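Local atomic coordinates of fructose-bisphosphate aldolase (Plasmodium falciparum, PDB entry 4TR9), a protein that belongs to the class I fructose-bisphosphate aldolase family, whose members fold as TIM barrels, and is seen here in an assembly of four chains. Residues Leu29-Ala32 and Gly33-Ile36; Glu142-Ala146 and Gly147-Ala151; Leu178-Tyr181 and Ala182-Cys185; Lys250-Thr253 and Gln254-Gly257; Val289-Asn292 and Ser293-Leu297. All blocks are in the same frame, centred on the assembly; numbering follows the deposited sequence.

Interaction 1: residues Leu29-Ala32 and Gly33-Ile36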
loop_
_atom_site.group_PDB
_atom_site.type_symbol
_atom_site.label_atom_id
_atom_site.label_comp_id
_atom_site.label_asym_id
_atom_site.label_seq_id
_atom_site.Cartn_x
_atom_site.Cartn_y
_atom_site.Cartn_z
ATOM N N LEU A 29 6.850 -30.552 -11.464
ATOM C CA LEU A 29 6.070 -30.927 -10.289
ATOM C C LEU A 29 4.578 -30.975 -10.606
ATOM O O LEU A 29 3.820 -31.696 -9.957
ATOM C CB LEU A 29 6.328 -29.953 -9.137
ATOM C CG LEU A 29 7.656 -30.105 -8.398
ATOM C CD1 LEU A 29 7.823 -29.001 -7.365
ATOM C CD2 LEU A 29 7.742 -31.473 -7.742
ATOM N N VAL A 30 4.161 -30.202 -11.603
ATOM C CA VAL A 30 2.768 -30.193 -12.027
ATOM C C VAL A 30 2.619 -30.844 -13.400
ATOM O O VAL A 30 1.763 -30.456 -14.196
ATOM C CB VAL A 30 2.194 -28.760 -12.065
ATOM C CG1 VAL A 30 2.067 -28.206 -10.654
ATOM C CG2 VAL A 30 3.063 -27.854 -12.924
ATOM N N GLN A 31 3.461 -31.841 -13.664
ATOM C CA GLN A 31 3.419 -32.583 -14.920
ATOM C C GLN A 31 2.061 -33.259 -15.086
ATOM O O GLN A 31 1.389 -33.560 -14.099
ATOM C CB GLN A 31 4.549 -33.618 -14.968
ATOM C CG GLN A 31 4.857 -34.156 -16.360
ATOM C CD GLN A 31 6.064 -35.078 -16.380
ATOM O OE1 GLN A 31 6.579 -35.473 -15.332
ATOM N NE2 GLN A 31 6.524 -35.424 -17.577
ATOM N N ALA A 32 1.667 -33.488 -16.337
ATOM C CA ALA A 32 0.339 -34.003 -16.664
ATOM C C ALA A 32 -0.010 -35.284 -15.910
ATOM O O ALA A 32 0.652 -36.310 -16.063
ATOM C CB ALA A 32 0.229 -34.237 -18.166
ATOM N N GLY A 33 -1.053 -35.208 -15.091
ATOM C CA GLY A 33 -1.554 -36.365 -14.373
ATOM C C GLY A 33 -0.861 -36.647 -13.054
ATOM O O GLY A 33 -1.256 -37.556 -12.325
ATOM N N LYS A 34 0.171 -35.872 -12.739
ATOM C CA LYS A 34 0.921 -36.078 -11.507
ATOM C C LYS A 34 0.606 -35.006 -10.468
ATOM O O LYS A 34 0.132 -33.920 -10.803
ATOM C CB LYS A 34 2.424 -36.107 -11.797
ATOM C CG LYS A 34 2.860 -37.264 -12.684
ATOM C CD LYS A 34 4.366 -37.274 -12.886
ATOM C CE LYS A 34 4.799 -38.441 -13.759
ATOM N NZ LYS A 34 6.273 -38.460 -13.968
ATOM N N GLY A 35 0.868 -35.326 -9.204
ATOM C CA GLY A 35 0.628 -34.403 -8.110
ATOM C C GLY A 35 1.715 -34.485 -7.055
ATOM O O GLY A 35 2.740 -35.136 -7.260
ATOM N N ILE A 36 1.490 -33.828 -5.921
ATOM C CA ILE A 36 2.480 -33.795 -4.849
ATOM C C ILE A 36 1.977 -34.504 -3.594
ATOM O O ILE A 36 0.840 -34.303 -3.168
ATOM C CB ILE A 36 2.869 -32.344 -4.493
ATOM C CG1 ILE A 36 3.413 -31.618 -5.725
ATOM C CG2 ILE A 36 3.894 -32.319 -3.367
ATOM C CD1 ILE A 36 3.849 -30.194 -5.454
#
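Gln31 and Lys34 meet twice, once through their backbones and once through the ends of their side chains, and together they close a type II beta turn in which Ala32 and Gly33 take the two corner positions. Lys34 N donates to Gln31 O over 2.9 Å with a nearly straight N-H...O angle of 161°, which is the defining bond of the turn. Gly33 N also lies near Gln31 O, but its angle is too poor for a bond. The positive phi of Gly33, 86°, is what the third position of a type II turn calls for.

The two long side chains lie side by side and point the same way. Gln31 CG is opposite the backbone N (chi1 -163°), and both chains are extended beyond CG, which brings Gln31 OE1 and Lys34 NZ together. Their link, Lys34 NZ to Gln31 OE1 at 3.3 Å, is weak, and it belongs to one of two modelled lysine conformers, which makes it doubtful. At the open end of the turn the apolar contact is loose, with Leu29 CB 4.4 Å from Ile36 CD1.

Four other carbonyls find partners elsewhere: Leu29 O and Gly35 O both bond to Ser80 OG, Lys34 O to Thr305 OG1, and Gly33 O to Ser342 OG. The turn thus leads from helix 16-29 into barrel strand 35-39, which runs between strands 79-84 and 303-308, with Ile36 packing against Ser80 and Ile83 of the former and Ser307 of the latter.

Interaction 2: residues Glu142-Ala146 and Gly147-Ala151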
loop_
_atom_site.group_PDB
_atom_site.type_symbol
_atom_site.label_atom_id
_atom_site.label_comp_id
_atom_site.label_asym_id
_atom_site.label_seq_id
_atom_site.Cartn_x
_atom_site.Cartn_y
_atom_site.Cartn_z
ATOM N N GLU A 142 21.584 -26.140 2.716
ATOM C CA GLU A 142 21.721 -27.453 3.332
ATOM C C GLU A 142 20.753 -28.455 2.711
ATOM O O GLU A 142 21.123 -29.592 2.420
ATOM C CB GLU A 142 21.483 -27.360 4.840
ATOM C CG GLU A 142 21.467 -28.699 5.558
ATOM C CD GLU A 142 21.027 -28.576 7.005
ATOM O OE1 GLU A 142 20.698 -27.450 7.433
ATOM O OE2 GLU A 142 21.008 -29.606 7.712
ATOM N N TYR A 143 19.513 -28.021 2.508
ATOM C CA TYR A 143 18.471 -28.887 1.969
ATOM C C TYR A 143 18.734 -29.260 0.512
ATOM O O TYR A 143 18.468 -30.389 0.096
ATOM C CB TYR A 143 17.103 -28.212 2.098
ATOM C CG TYR A 143 16.654 -28.003 3.528
ATOM C CD1 TYR A 143 17.108 -28.827 4.548
ATOM C CD2 TYR A 143 15.777 -26.977 3.856
ATOM C CE1 TYR A 143 16.699 -28.640 5.856
ATOM C CE2 TYR A 143 15.363 -26.781 5.162
ATOM C CZ TYR A 143 15.827 -27.615 6.156
ATOM O OH TYR A 143 15.418 -27.424 7.456
ATOM N N TYR A 144 19.258 -28.309 -0.256
ATOM C CA TYR A 144 19.561 -28.544 -1.666
ATOM C C TYR A 144 20.614 -29.631 -1.827
ATOM O O TYR A 144 20.477 -30.524 -2.664
ATOM C CB TYR A 144 20.037 -27.254 -2.339
ATOM C CG TYR A 144 20.255 -27.387 -3.831
ATOM C CD1 TYR A 144 19.214 -27.174 -4.724
ATOM C CD2 TYR A 144 21.501 -27.724 -4.344
ATOM C CE1 TYR A 144 19.407 -27.294 -6.088
ATOM C CE2 TYR A 144 21.704 -27.849 -5.706
ATOM C CZ TYR A 144 20.654 -27.632 -6.573
ATOM O OH TYR A 144 20.847 -27.752 -7.929
ATOM N N LYS A 145 21.667 -29.550 -1.020
ATOM C CA LYS A 145 22.755 -30.515 -1.084
ATOM C C LYS A 145 22.291 -31.872 -0.565
ATOM O O LYS A 145 22.882 -32.905 -0.878
ATOM C CB LYS A 145 23.962 -30.019 -0.283
ATOM C CG LYS A 145 25.294 -30.573 -0.762
ATOM C CD LYS A 145 26.457 -29.975 0.014
ATOM C CE LYS A 145 26.504 -30.503 1.438
ATOM N NZ LYS A 145 26.759 -31.970 1.476
ATOM N N ALA A 146 21.223 -31.859 0.227
ATOM C CA ALA A 146 20.644 -33.085 0.761
ATOM C C ALA A 146 19.776 -33.780 -0.282
ATOM O O ALA A 146 19.529 -34.983 -0.195
ATOM C CB ALA A 146 19.834 -32.788 2.011
ATOM N N GLY A 147 19.307 -33.017 -1.265
ATOM C CA GLY A 147 18.516 -33.579 -2.345
ATOM C C GLY A 147 17.220 -32.840 -2.622
ATOM O O GLY A 147 16.541 -33.123 -3.608
ATOM N N ALA A 148 16.874 -31.892 -1.755
ATOM C CA ALA A 148 15.640 -31.130 -1.919
ATOM C C ALA A 148 15.732 -30.184 -3.111
ATOM O O ALA A 148 16.779 -29.585 -3.361
ATOM C CB ALA A 148 15.323 -30.356 -0.649
ATOM N N ARG A 149 14.631 -30.052 -3.844
ATOM C CA ARG A 149 14.596 -29.188 -5.018
ATOM C C ARG A 149 13.436 -28.199 -4.959
ATOM O O ARG A 149 13.325 -27.310 -5.806
ATOM C CB ARG A 149 14.513 -30.025 -6.295
ATOM C CG ARG A 149 15.801 -30.762 -6.630
ATOM C CD ARG A 149 16.939 -29.781 -6.859
ATOM N NE ARG A 149 18.209 -30.453 -7.117
ATOM C CZ ARG A 149 19.104 -30.747 -6.179
ATOM N NH1 ARG A 149 20.234 -31.358 -6.507
ATOM N NH2 ARG A 149 18.870 -30.431 -4.912
ATOM N N PHE A 150 12.569 -28.357 -3.964
ATOM C CA PHE A 150 11.507 -27.386 -3.729
ATOM C C PHE A 150 11.135 -27.338 -2.249
ATOM O O PHE A 150 11.322 -28.312 -1.521
ATOM C CB PHE A 150 10.278 -27.697 -4.596
ATOM C CG PHE A 150 9.522 -28.935 -4.189
ATOM C CD1 PHE A 150 8.425 -28.849 -3.347
ATOM C CD2 PHE A 150 9.887 -30.180 -4.677
ATOM C CE1 PHE A 150 7.718 -29.981 -2.982
ATOM C CE2 PHE A 150 9.183 -31.317 -4.317
ATOM C CZ PHE A 150 8.097 -31.216 -3.468
ATOM N N ALA A 151 10.621 -26.193 -1.807
ATOM C CA ALA A 151 10.316 -25.992 -0.394
ATOM C C ALA A 151 8.849 -25.641 -0.169
ATOM O O ALA A 151 8.112 -25.372 -1.118
ATOM C CB ALA A 151 11.211 -24.907 0.186
HETATM O O HOH W 1 22.361 -31.908 -4.486
#
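The guanidinium of Arg149 lies flat on the ring of Tyr144, with the planes 13° apart and the centres separated by 3.6 Å, a stacked cation-pi pair. Arg149 CZ sits 20° off the ring normal, and NH2 lies over the ring centre. The ring comes to this place because its CG is opposite the backbone N (chi1 -175°), while the arginine chain bends at chi2 and folds back over it. In-plane bonds fix the rotation of the guanidinium: NH2 donates to Tyr144 O at 2.8 Å and to Ala148 O at 2.7 Å, and a water joins NH1 to that same Tyr144 O. The stack and these bonds thus hold both the tilt and the twist of the group. Tyr144 OH bonds to Glu21 OE2; the ring also has a cation-pi contact with Arg189.

Gly147, with positive phi, is the first residue to leave helical angles, and its bonds back into the last turn make a Schellman motif. Ala148 N bonds to Tyr143 O at 2.9 Å, whereas Gly147 N makes a weak bond to the same oxygen and a further one to Tyr144 O, approaching the latter from above the carbonyl plane. Tyr144 CA-H also points at Ala148 O, 3.4 Å from CA, and is almost straight.

Helix 136-146 thereby turns into strand 150-157, which lies between strands 109-113 and 191-198. Tyr143 and Ala148 both face Ile112 on the first of these, Tyr143 also meets helix 86-89, and Phe150 packs on Val191 and Ile193 of the second.

Interaction 3: residues Leu178-Tyr181 and Ala182-Cys185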
loop_
_atom_site.group_PDB
_atom_site.type_symbol
_atom_site.label_atom_id
_atom_site.label_comp_id
_atom_site.label_asym_id
_atom_site.label_seq_id
_atom_site.Cartn_x
_atom_site.Cartn_y
_atom_site.Cartn_z
ATOM N N LEU A 178 4.967 -14.920 3.227
ATOM C CA LEU A 178 5.098 -15.812 2.082
ATOM C C LEU A 178 6.015 -15.196 1.032
ATOM O O LEU A 178 6.751 -15.902 0.344
ATOM C CB LEU A 178 3.727 -16.109 1.472
ATOM C CG LEU A 178 2.773 -16.979 2.291
ATOM C CD1 LEU A 178 1.340 -16.785 1.820
ATOM C CD2 LEU A 178 3.172 -18.441 2.193
ATOM N N ALA A 179 5.963 -13.873 0.923
ATOM C CA ALA A 179 6.758 -13.147 -0.059
ATOM C C ALA A 179 8.254 -13.275 0.212
ATOM O O ALA A 179 9.030 -13.594 -0.690
ATOM C CB ALA A 179 6.352 -11.681 -0.082
ATOM N N ARG A 180 8.653 -13.019 1.454
ATOM C CA ARG A 180 10.055 -13.114 1.848
ATOM C C ARG A 180 10.578 -14.534 1.670
ATOM O O ARG A 180 11.663 -14.743 1.127
ATOM C CB ARG A 180 10.234 -12.667 3.301
ATOM C CG ARG A 180 9.902 -11.207 3.547
ATOM C CD ARG A 180 10.989 -10.286 3.015
ATOM N NE ARG A 180 12.199 -10.326 3.834
ATOM C CZ ARG A 180 13.325 -10.939 3.483
ATOM N NH1 ARG A 180 14.373 -10.920 4.294
ATOM N NH2 ARG A 180 13.405 -11.567 2.317
ATOM N N TYR A 181 9.793 -15.504 2.127
ATOM C CA TYR A 181 10.158 -16.912 2.042
ATOM C C TYR A 181 10.430 -17.355 0.610
ATOM O O TYR A 181 11.406 -18.054 0.343
ATOM C CB TYR A 181 9.051 -17.775 2.654
ATOM C CG TYR A 181 8.746 -19.046 1.889
ATOM C CD1 TYR A 181 9.527 -20.184 2.046
ATOM C CD2 TYR A 181 7.663 -19.110 1.018
ATOM C CE1 TYR A 181 9.245 -21.347 1.351
ATOM C CE2 TYR A 181 7.376 -20.266 0.317
ATOM C CZ TYR A 181 8.168 -21.380 0.489
ATOM O OH TYR A 181 7.882 -22.534 -0.203
ATOM N N ALA A 182 9.562 -16.943 -0.306
ATOM C CA ALA A 182 9.648 -17.388 -1.688
ATOM C C ALA A 182 10.888 -16.834 -2.384
ATOM O O ALA A 182 11.508 -17.518 -3.197
ATOM C CB ALA A 182 8.391 -16.993 -2.447
ATOM N N SER A 183 11.252 -15.598 -2.057
ATOM C CA SER A 183 12.415 -14.961 -2.668
ATOM C C SER A 183 13.715 -15.619 -2.217
ATOM O O SER A 183 14.633 -15.812 -3.014
ATOM C CB SER A 183 12.441 -13.467 -2.336
ATOM O OG SER A 183 12.585 -13.255 -0.943
ATOM N N ILE A 184 13.783 -15.960 -0.934
ATOM C CA ILE A 184 14.968 -16.588 -0.361
ATOM C C ILE A 184 15.208 -17.970 -0.966
ATOM O O ILE A 184 16.344 -18.337 -1.267
ATOM C CB ILE A 184 14.847 -16.705 1.173
ATOM C CG1 ILE A 184 14.684 -15.318 1.797
ATOM C CG2 ILE A 184 16.062 -17.406 1.759
ATOM C CD1 ILE A 184 14.445 -15.342 3.290
ATOM N N CYS A 185 14.129 -18.725 -1.153
ATOM C CA CYS A 185 14.221 -20.059 -1.739
ATOM C C CYS A 185 14.719 -20.013 -3.178
ATOM O O CYS A 185 15.599 -20.783 -3.563
ATOM C CB CYS A 185 12.865 -20.763 -1.682
ATOM S SG CYS A 185 12.344 -21.224 -0.019
#
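Four backbone bonds of the i to i+4 kind, from Ala182 N to Leu178 O through Cys185 N to Tyr181 O, carry helix 168-187 across this segment with N-H...O angles of 151° to 160°. The helix is the crossover of the beta-alpha-beta unit formed with strands 150-157 and 191-198 of the TIM barrel.

Arg180 O is gripped twice, by Ile184 N and by the hydroxyl of Ser183, whose OG donates over 2.7 Å. The serine reaches back because OG lies between its backbone N and carbonyl carbon (chi1 63°), which turns it toward the preceding turn of the helix. Ile184 CG1 also rests against this oxygen, at 3.1 Å.

Arg180 itself is bent at both chi2 and chi3 and curls over toward Ser183 and Ile184; Ser183 OG lies at the edge of its guanidinium, in the plane, 3.8 Å from NH2. Its charged end is directed to another chain, with a salt bridge from NE to Glu173 of the second subunit and a bond from NH1 to Ser129 of that subunit, so this face of the helix belongs to the interface.

Toward the barrel, Tyr181 stacks on Trp153 and Cys185 packs on Ala151. Between these two helix residues there is a sulfur-aromatic contact: Cys185 SG stands obliquely to the Tyr181 ring, 4.2 Å from its centroid, with CE1 the closest ring atom to SG at 3.4 Å.

Interaction 4: residues Lys250-Thr253 and Gln254-Gly257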
loop_
_atom_site.group_PDB
_atom_site.type_symbol
_atom_site.label_atom_id
_atom_site.label_comp_id
_atom_site.label_asym_id
_atom_site.label_seq_id
_atom_site.Cartn_x
_atom_site.Cartn_y
_atom_site.Cartn_z
ATOM N N LYS A 250 -26.592 -25.975 1.636
ATOM C CA LYS A 250 -26.043 -27.140 0.951
ATOM C C LYS A 250 -25.393 -26.756 -0.374
ATOM O O LYS A 250 -26.002 -26.081 -1.204
ATOM C CB LYS A 250 -27.137 -28.184 0.716
ATOM C CG LYS A 250 -27.855 -28.630 1.982
ATOM C CD LYS A 250 -28.956 -29.633 1.670
ATOM C CE LYS A 250 -29.715 -30.032 2.926
ATOM N NZ LYS A 250 -30.795 -31.016 2.636
ATOM N N THR A 251 -24.151 -27.189 -0.565
ATOM C CA THR A 251 -23.413 -26.891 -1.786
ATOM C C THR A 251 -22.915 -28.165 -2.459
ATOM O O THR A 251 -22.313 -29.025 -1.816
ATOM C CB THR A 251 -22.208 -25.969 -1.511
ATOM O OG1 THR A 251 -21.326 -26.599 -0.573
ATOM C CG2 THR A 251 -22.672 -24.633 -0.949
ATOM N N THR A 252 -23.172 -28.278 -3.758
ATOM C CA THR A 252 -22.725 -29.430 -4.528
ATOM C C THR A 252 -21.252 -29.295 -4.898
ATOM O O THR A 252 -20.637 -28.255 -4.660
ATOM C CB THR A 252 -23.558 -29.611 -5.810
ATOM O OG1 THR A 252 -23.456 -28.433 -6.618
ATOM C CG2 THR A 252 -25.019 -29.858 -5.463
ATOM N N THR A 253 -20.691 -30.349 -5.482
ATOM C CA THR A 253 -19.275 -30.364 -5.832
ATOM C C THR A 253 -18.973 -29.456 -7.023
ATOM O O THR A 253 -17.850 -28.977 -7.174
ATOM C CB THR A 253 -18.788 -31.793 -6.148
ATOM O OG1 THR A 253 -17.416 -31.754 -6.557
ATOM C CG2 THR A 253 -19.628 -32.418 -7.253
ATOM N N GLN A 254 -19.975 -29.221 -7.865
ATOM C CA GLN A 254 -19.805 -28.332 -9.010
ATOM C C GLN A 254 -19.792 -26.874 -8.563
ATOM O O GLN A 254 -19.172 -26.025 -9.204
ATOM C CB GLN A 254 -20.906 -28.559 -10.046
ATOM C CG GLN A 254 -20.743 -29.838 -10.849
ATOM C CD GLN A 254 -21.706 -29.918 -12.018
ATOM O OE1 GLN A 254 -22.665 -29.150 -12.100
ATOM N NE2 GLN A 254 -21.451 -30.846 -12.934
ATOM N N ASP A 255 -20.482 -26.590 -7.462
ATOM C CA ASP A 255 -20.452 -25.259 -6.871
ATOM C C ASP A 255 -19.056 -24.970 -6.331
ATOM O O ASP A 255 -18.574 -23.840 -6.395
ATOM C CB ASP A 255 -21.494 -25.129 -5.759
ATOM C CG ASP A 255 -22.916 -25.206 -6.283
ATOM O OD1 ASP A 255 -23.140 -24.833 -7.454
ATOM O OD2 ASP A 255 -23.809 -25.635 -5.523
ATOM N N VAL A 256 -18.413 -26.006 -5.802
ATOM C CA VAL A 256 -17.036 -25.898 -5.337
ATOM C C VAL A 256 -16.100 -25.636 -6.512
ATOM O O VAL A 256 -15.242 -24.757 -6.449
ATOM C CB VAL A 256 -16.587 -27.175 -4.594
ATOM C CG1 VAL A 256 -15.086 -27.154 -4.351
ATOM C CG2 VAL A 256 -17.346 -27.321 -3.285
ATOM N N GLY A 257 -16.283 -26.397 -7.587
ATOM C CA GLY A 257 -15.450 -26.271 -8.769
ATOM C C GLY A 257 -15.589 -24.938 -9.482
ATOM O O GLY A 257 -14.599 -24.371 -9.944
#
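Asp255 turns its carboxylate back to Thr252, the N-cap residue of helix 253-267. Thr252 N donates to Asp255 OD2 at 3.2 Å (N-H...O angle 152°), meeting it from above the carboxylate plane. The threonine hydroxyl adds a weak bond to the same oxygen, OG1 to OD2 at 3.0 Å, so one carboxylate atom receives both donors. An acidic side chain three residues on, bonded to the N-cap backbone N, is half of a capping box; its negative charge near the helix start would suit the helix dipole.

The torsions set this up. Asp255 CG lies opposite its own carbonyl carbon (chi1 -67°), which swings the group toward the start of the helix, and Thr252 OG1 stands between backbone N and carbonyl carbon (chi1 59°). Thr252 O accepts weak bonds from Asp255 N and Val256 N, and Gly257 N bonds to Thr253 O at 3.0 Å.

Farther out, Thr253 OG1 bonds to Ser293 OG and Asn290 OD1, tying the start of this helix to helix 284-295, while Val256 packs on Thr242 in the loop that follows strand 235-236.

Interaction 5: residues Val289-Asn292 and Ser293-Leu297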
loop_
_atom_site.group_PDB
_atom_site.type_symbol
_atom_site.label_atom_id
_atom_site.label_comp_id
_atom_site.label_asym_id
_atom_site.label_seq_id
_atom_site.Cartn_x
_atom_site.Cartn_y
_atom_site.Cartn_z
ATOM N N VAL A 289 -13.183 -35.979 -5.607
ATOM C CA VAL A 289 -14.361 -35.555 -6.355
ATOM C C VAL A 289 -14.302 -34.060 -6.661
ATOM O O VAL A 289 -14.548 -33.641 -7.791
ATOM C CB VAL A 289 -15.659 -35.875 -5.587
ATOM C CG1 VAL A 289 -16.859 -35.249 -6.277
ATOM C CG2 VAL A 289 -15.840 -37.382 -5.458
ATOM N N ASN A 290 -13.961 -33.264 -5.652
ATOM C CA ASN A 290 -13.867 -31.818 -5.820
ATOM C C ASN A 290 -12.747 -31.422 -6.775
ATOM O O ASN A 290 -12.921 -30.530 -7.604
ATOM C CB ASN A 290 -13.666 -31.133 -4.467
ATOM C CG ASN A 290 -14.880 -31.257 -3.565
ATOM O OD1 ASN A 290 -16.013 -31.338 -4.039
ATOM N ND2 ASN A 290 -14.647 -31.275 -2.259
ATOM N N LEU A 291 -11.600 -32.086 -6.659
ATOM C CA LEU A 291 -10.485 -31.844 -7.567
ATOM C C LEU A 291 -10.878 -32.208 -8.994
ATOM O O LEU A 291 -10.452 -31.564 -9.954
ATOM C CB LEU A 291 -9.250 -32.640 -7.135
ATOM C CG LEU A 291 -8.019 -32.534 -8.040
ATOM C CD1 LEU A 291 -7.548 -31.092 -8.146
ATOM C CD2 LEU A 291 -6.900 -33.432 -7.536
ATOM N N ASN A 292 -11.698 -33.245 -9.123
ATOM C CA ASN A 292 -12.217 -33.657 -10.419
ATOM C C ASN A 292 -13.188 -32.627 -10.982
ATOM O O ASN A 292 -13.161 -32.323 -12.175
ATOM C CB ASN A 292 -12.904 -35.020 -10.310
ATOM C CG ASN A 292 -13.515 -35.470 -11.619
ATOM O OD1 ASN A 292 -12.837 -36.048 -12.468
ATOM N ND2 ASN A 292 -14.806 -35.209 -11.792
ATOM N N SER A 293 -14.043 -32.095 -10.115
ATOM C CA SER A 293 -15.025 -31.094 -10.516
ATOM C C SER A 293 -14.341 -29.827 -11.015
ATOM O O SER A 293 -14.838 -29.153 -11.917
ATOM C CB SER A 293 -15.961 -30.765 -9.351
ATOM O OG SER A 293 -16.635 -31.924 -8.894
ATOM N N ILE A 294 -13.195 -29.513 -10.419
ATOM C CA ILE A 294 -12.407 -28.353 -10.819
ATOM C C ILE A 294 -11.794 -28.558 -12.203
ATOM O O ILE A 294 -11.831 -27.662 -13.048
ATOM C CB ILE A 294 -11.287 -28.058 -9.801
ATOM C CG1 ILE A 294 -11.885 -27.688 -8.442
ATOM C CG2 ILE A 294 -10.397 -26.935 -10.293
ATOM C CD1 ILE A 294 -10.849 -27.464 -7.363
ATOM N N ASN A 295 -11.237 -29.743 -12.433
ATOM C CA ASN A 295 -10.587 -30.042 -13.702
ATOM C C ASN A 295 -11.570 -30.453 -14.793
ATOM O O ASN A 295 -11.199 -30.567 -15.962
ATOM C CB ASN A 295 -9.536 -31.136 -13.517
ATOM C CG ASN A 295 -8.331 -30.656 -12.733
ATOM O OD1 ASN A 295 -7.423 -30.038 -13.287
ATOM N ND2 ASN A 295 -8.316 -30.941 -11.435
ATOM N N ALA A 296 -12.827 -30.664 -14.416
ATOM C CA ALA A 296 -13.857 -31.000 -15.389
ATOM C C ALA A 296 -14.286 -29.761 -16.169
ATOM O O ALA A 296 -15.016 -29.861 -17.155
ATOM C CB ALA A 296 -15.056 -31.638 -14.702
ATOM N N LEU A 297 -13.824 -28.595 -15.726
ATOM C CA LEU A 297 -14.177 -27.335 -16.370
ATOM C C LEU A 297 -13.156 -26.927 -17.430
ATOM O O LEU A 297 -12.736 -25.771 -17.490
ATOM C CB LEU A 297 -14.319 -26.226 -15.325
ATOM C CG LEU A 297 -15.414 -26.431 -14.274
ATOM C CD1 LEU A 297 -15.449 -25.267 -13.297
ATOM C CD2 LEU A 297 -16.770 -26.617 -14.938
#
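Asn295 lays its amide beside the side chain of Leu291, crossing it at a slant with ND2 3.4 Å from Leu291 CD1, near the end of helix 284-295. This helix links strands 274-277 and 303-308 in a beta-alpha-beta unit of the TIM barrel.

Leu291 O is held by two donors of the same residue: Asn295 N, the ordinary helical bond, and Asn295 ND2 at 2.7 Å with an N-H...O angle of 152°. They reach the oxygen from opposite faces of its carbonyl plane. With CG opposite the carbonyl carbon (chi1 -70°), the asparagine folds back along the helix to make this second bond, and ND2 also donates to Leu304 O, so the amide joins the helix end to the neighbouring strand.

Two residues earlier, Ser293 N bonds to Val289 O at 2.8 Å, and Ser293 OG lies 2.9 Å from that same Val289 O. The serine hydroxyl and Asn290 OD1 both meet Thr253 of helix 253-267, while Asn292 OD1 takes a bond from Tyr349 N.

Ile294 fills the side facing Thr260, Val261 and Leu304, its CG1 pressed to 3.1 Å from Asn290 O, which also accepts Ile294 N. Ala296 N reaches Asn292 O at 2.8 Å, but at 121° the bond is weak.

Overall arrangement
The five contacts lie in series along one TIM barrel. Interactions 1 and 2 are both turns from a helix into a barrel strand and touch where Leu29 CD1 meets Phe150 CD2 at 3.6 Å. Interaction 3 packs on interaction 2 through Ala151 CB and Cys185 SG, 3.9 Å apart. Across the chain's centre from these two, interactions 4 and 5, with centres about 10 Å apart, touch where Gly257 O lies 3.6 Å from Leu297 CD1. Interactions 2 and 4 have centres about 38 Å apart. The bound 38D lies about 8 Å from the Ile36 side chain, about 11 Å from that of Tyr181 and about 13 Å from that of Tyr143.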